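Putative GTP pyrophosphokinase (PDB 3L9D) probably transfers pyrophosphate from ATP to GTP, the first step in making the alarmone ppGpp, as a RelA/SpoT-family synthetase. Local coordinates at residues A[108-113]-A[170-175]. Residues are numbered along the deposited sequence; the frame is centred on the assembly and turned at random.
Sequences LRIMVQ and AEIQIR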
ATOM      1  N   LEU A 108       3.433  -3.606  -0.086  1.00 17.83           N
ATOM      2  CA  LEU A 108       2.755  -3.622  -1.374  1.00 16.33           C
ATOM      3  C   LEU A 108       1.840  -2.434  -1.567  1.00 19.45           C
ATOM      4  O   LEU A 108       1.294  -1.894  -0.611  1.00 23.56           O
ATOM      5  CB  LEU A 108       1.973  -4.916  -1.567  1.00 19.64           C
ATOM      6  CG  LEU A 108       2.819  -6.091  -2.053  1.00 19.69           C
ATOM      7  CD1 LEU A 108       2.894  -7.167  -1.016  1.00 17.22           C
ATOM      8  CD2 LEU A 108       2.262  -6.626  -3.368  1.00 17.96           C
ATOM      9  N   ARG A 109       1.669  -2.031  -2.815  1.00 18.29           N
ATOM     10  CA  ARG A 109       0.804  -0.909  -3.128  1.00 23.30           C
ATOM     11  C   ARG A 109      -0.209  -1.277  -4.188  1.00 20.14           C
ATOM     12  O   ARG A 109       0.159  -1.686  -5.274  1.00 21.09           O
ATOM     13  CB  ARG A 109       1.618   0.282  -3.615  1.00 23.33           C
ATOM     14  CG  ARG A 109       2.490   0.854  -2.554  1.00 24.88           C
ATOM     15  CD  ARG A 109       2.700   2.325  -2.778  1.00 29.53           C
ATOM     16  NE  ARG A 109       3.479   2.876  -1.673  1.00 38.64           N
ATOM     17  CZ  ARG A 109       4.576   3.608  -1.833  1.00 38.71           C
ATOM     18  NH1 ARG A 109       5.009   3.882  -3.066  1.00 30.48           N
ATOM     19  NH2 ARG A 109       5.231   4.066  -0.760  1.00 33.66           N
ATOM     20  N   ILE A 110      -1.488  -1.118  -3.868  1.00 21.41           N
ATOM     21  CA  ILE A 110      -2.544  -1.348  -4.838  1.00 19.26           C
ATOM     22  C   ILE A 110      -3.088   0.004  -5.263  1.00 20.91           C
ATOM     23  O   ILE A 110      -3.714   0.709  -4.464  1.00 25.30           O
ATOM     24  CB  ILE A 110      -3.637  -2.257  -4.255  1.00 16.04           C
ATOM     25  CG1 ILE A 110      -3.014  -3.615  -3.884  1.00 17.48           C
ATOM     26  CG2 ILE A 110      -4.792  -2.406  -5.218  1.00 13.89           C
ATOM     27  CD1 ILE A 110      -3.964  -4.643  -3.262  1.00 13.26           C
ATOM     28  N   MET A 111      -2.810   0.385  -6.506  1.00 21.16           N
ATOM     29  CA  MET A 111      -3.286   1.653  -7.059  1.00 17.42           C
ATOM     30  C   MET A 111      -4.691   1.505  -7.639  1.00 18.28           C
ATOM     31  O   MET A 111      -4.915   0.727  -8.564  1.00 21.94           O
ATOM     32  CB  MET A 111      -2.318   2.177  -8.125  1.00 19.16           C
ATOM     33  CG  MET A 111      -1.579   3.450  -7.720  1.00 24.33           C
ATOM     34  SD  MET A 111      -0.601   3.252  -6.205  1.00 25.29           S
ATOM     35  CE  MET A 111       0.686   2.143  -6.791  1.00 22.96           C
ATOM     36  N   VAL A 112      -5.638   2.248  -7.079  1.00 19.21           N
ATOM     37  CA  VAL A 112      -7.022   2.236  -7.543  1.00 21.61           C
ATOM     38  C   VAL A 112      -7.350   3.551  -8.229  1.00 24.09           C
ATOM     39  O   VAL A 112      -6.717   4.564  -7.949  1.00 24.42           O
ATOM     40  CB  VAL A 112      -8.028   2.045  -6.374  1.00 24.75           C
ATOM     41  CG1 VAL A 112      -7.839   0.674  -5.693  1.00 17.91           C
ATOM     42  CG2 VAL A 112      -7.923   3.215  -5.371  1.00 20.99           C
ATOM     43  N   GLN A 113      -8.341   3.521  -9.120  1.00 25.10           N
ATOM     44  CA  GLN A 113      -8.776   4.704  -9.843  1.00 28.74           C
ATOM     45  C   GLN A 113      -9.635   5.680  -9.018  1.00 31.99           C
ATOM     46  O   GLN A 113      -9.427   6.893  -9.099  1.00 29.56           O
ATOM     47  CB  GLN A 113      -9.502   4.338 -11.146  1.00 33.81           C
ATOM     48  CG  GLN A 113      -9.636   5.569 -12.076  1.00 36.69           C
ATOM     49  CD  GLN A 113     -10.391   5.321 -13.376  1.00 32.25           C
ATOM     50  OE1 GLN A 113     -11.083   4.307 -13.549  1.00 30.06           O
ATOM     51  NE2 GLN A 113     -10.270   6.272 -14.296  1.00 29.52           N
ATOM     52  N   ALA A 170       3.062  -8.566   5.646  1.00 15.82           N
ATOM     53  CA  ALA A 170       3.219  -7.610   4.569  1.00 19.56           C
ATOM     54  C   ALA A 170       2.290  -6.415   4.790  1.00 20.94           C
ATOM     55  O   ALA A 170       1.155  -6.571   5.249  1.00 17.02           O
ATOM     56  CB  ALA A 170       2.938  -8.266   3.236  1.00 15.73           C
ATOM     57  N   GLU A 171       2.769  -5.215   4.481  1.00 18.96           N
ATOM     58  CA  GLU A 171       1.880  -4.069   4.509  1.00 15.92           C
ATOM     59  C   GLU A 171       1.379  -3.695   3.113  1.00 17.28           C
ATOM     60  O   GLU A 171       2.158  -3.320   2.235  1.00 19.27           O
ATOM     61  CB  GLU A 171       2.554  -2.876   5.145  1.00 15.51           C
ATOM     62  CG  GLU A 171       1.774  -1.615   4.885  1.00 16.46           C
ATOM     63  CD  GLU A 171       2.211  -0.481   5.766  1.00 22.35           C
ATOM     64  OE1 GLU A 171       3.044   0.333   5.299  1.00 19.58           O
ATOM     65  OE2 GLU A 171       1.721  -0.415   6.929  1.00 24.73           O
ATOM     66  N   ILE A 172       0.075  -3.821   2.914  1.00 13.52           N
ATOM     67  CA  ILE A 172      -0.566  -3.421   1.677  1.00 13.69           C
ATOM     68  C   ILE A 172      -1.169  -2.029   1.815  1.00 17.56           C
ATOM     69  O   ILE A 172      -2.058  -1.801   2.637  1.00 20.83           O
ATOM     70  CB  ILE A 172      -1.693  -4.401   1.334  1.00 11.83           C
ATOM     71  CG1 ILE A 172      -1.139  -5.814   1.259  1.00 13.76           C
ATOM     72  CG2 ILE A 172      -2.356  -4.031   0.027  1.00 12.31           C
ATOM     73  CD1 ILE A 172      -2.188  -6.877   1.452  1.00 14.89           C
ATOM     74  N   GLN A 173      -0.696  -1.080   1.026  1.00 19.73           N
ATOM     75  CA  GLN A 173      -1.351   0.226   1.005  1.00 20.61           C
ATOM     76  C   GLN A 173      -2.185   0.382  -0.241  1.00 20.67           C
ATOM     77  O   GLN A 173      -1.733   0.038  -1.340  1.00 24.07           O
ATOM     78  CB  GLN A 173      -0.341   1.367   1.118  1.00 19.75           C
ATOM     79  CG  GLN A 173       0.300   1.417   2.490  1.00 23.25           C
ATOM     80  CD  GLN A 173       1.233   2.579   2.638  1.00 26.16           C
ATOM     81  OE1 GLN A 173       0.946   3.677   2.168  1.00 28.62           O
ATOM     82  NE2 GLN A 173       2.367   2.349   3.288  1.00 25.08           N
ATOM     83  N   ILE A 174      -3.400   0.890  -0.066  1.00 15.62           N
ATOM     84  CA  ILE A 174      -4.326   1.082  -1.170  1.00 17.74           C
ATOM     85  C   ILE A 174      -4.497   2.594  -1.422  1.00 20.21           C
ATOM     86  O   ILE A 174      -4.770   3.363  -0.498  1.00 22.69           O
ATOM     87  CB  ILE A 174      -5.662   0.378  -0.850  1.00 19.22           C
ATOM     88  CG1 ILE A 174      -5.376  -1.044  -0.346  1.00 20.87           C
ATOM     89  CG2 ILE A 174      -6.587   0.369  -2.062  1.00 14.73           C
ATOM     90  CD1 ILE A 174      -6.547  -1.751   0.290  1.00 12.25           C
ATOM     91  N   ARG A 175      -4.327   3.030  -2.665  1.00 21.89           N
ATOM     92  CA  ARG A 175      -4.222   4.461  -2.949  1.00 18.99           C
ATOM     93  C   ARG A 175      -4.793   4.834  -4.300  1.00 20.67           C
ATOM     94  O   ARG A 175      -4.688   4.066  -5.251  1.00 22.72           O
ATOM     95  CB  ARG A 175      -2.749   4.870  -2.957  1.00 17.15           C
ATOM     96  CG  ARG A 175      -2.065   4.806  -1.617  1.00 20.64           C
ATOM     97  CD  ARG A 175      -0.611   5.182  -1.745  1.00 21.90           C
ATOM     98  NE  ARG A 175       0.065   5.268  -0.452  1.00 20.12           N
ATOM     99  CZ  ARG A 175       1.340   5.617  -0.299  1.00 21.15           C
ATOM    100  NH1 ARG A 175       2.082   5.919  -1.357  1.00 23.45           N
ATOM    101  NH2 ARG A 175       1.872   5.675   0.912  1.00 22.66           N
TER
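Arg109 and Arg175 lay their guanidinium groups almost flat against each other, the planes 19° apart, on one face of a parallel strand pair. The overlap is offset: Arg175 NH1 sits over the rim of the Arg109 group, 3.4 Å from Arg109 NE. Both chains run extended from CG to NE, which carries the two charges well off the backbone to the same height. Arg175 is held in this pose by partners outside the pair, NH1 bonding to Asn180 and NH2 to Tyr148. A weak, doubtful bond may link its NH2 to Gln173 OE1. At the other end of that amide, NE2 of Gln173 donates to Glu171 OE1 at 2.9 Å, arriving from above the carboxylate plane. Glu171, Gln173 and Arg175 form a row of polar groups along 170-175. Beneath them, strand 106-112 and the middle strand 164-176 are neighbours, and the only parallel pair, in the mixed five-stranded sheet of the RelA/SpoT synthetase fold. Five backbone bonds join them, from Leu108 N to Glu171 O through to Val112 N to Arg175 O at 2.7 Å. On the opposite face these segments present only aliphatic side chains, among them Leu108, Ile110, Ile172 and Ile174, as suits a surface buried under helices. Ile110 CD1 reaches Ile172 CG2 at 3.7 Å; with CG1 of Ile110 anti to its carbonyl carbon (chi1 -61°) and CD1 extended beyond, the longer branch angles across to its diagonal neighbour. Farther along, the methyls Val112 CG1 and Ile174 CG2 meet at 3.9 Å. Beta-branched residues suit this strand pair, their two arms covering its surface, while Phe55 of helix 42-64 packs on Leu108, Ile110 and Ile172, and Val121 of helix 117-126 on Val112 and Ile174.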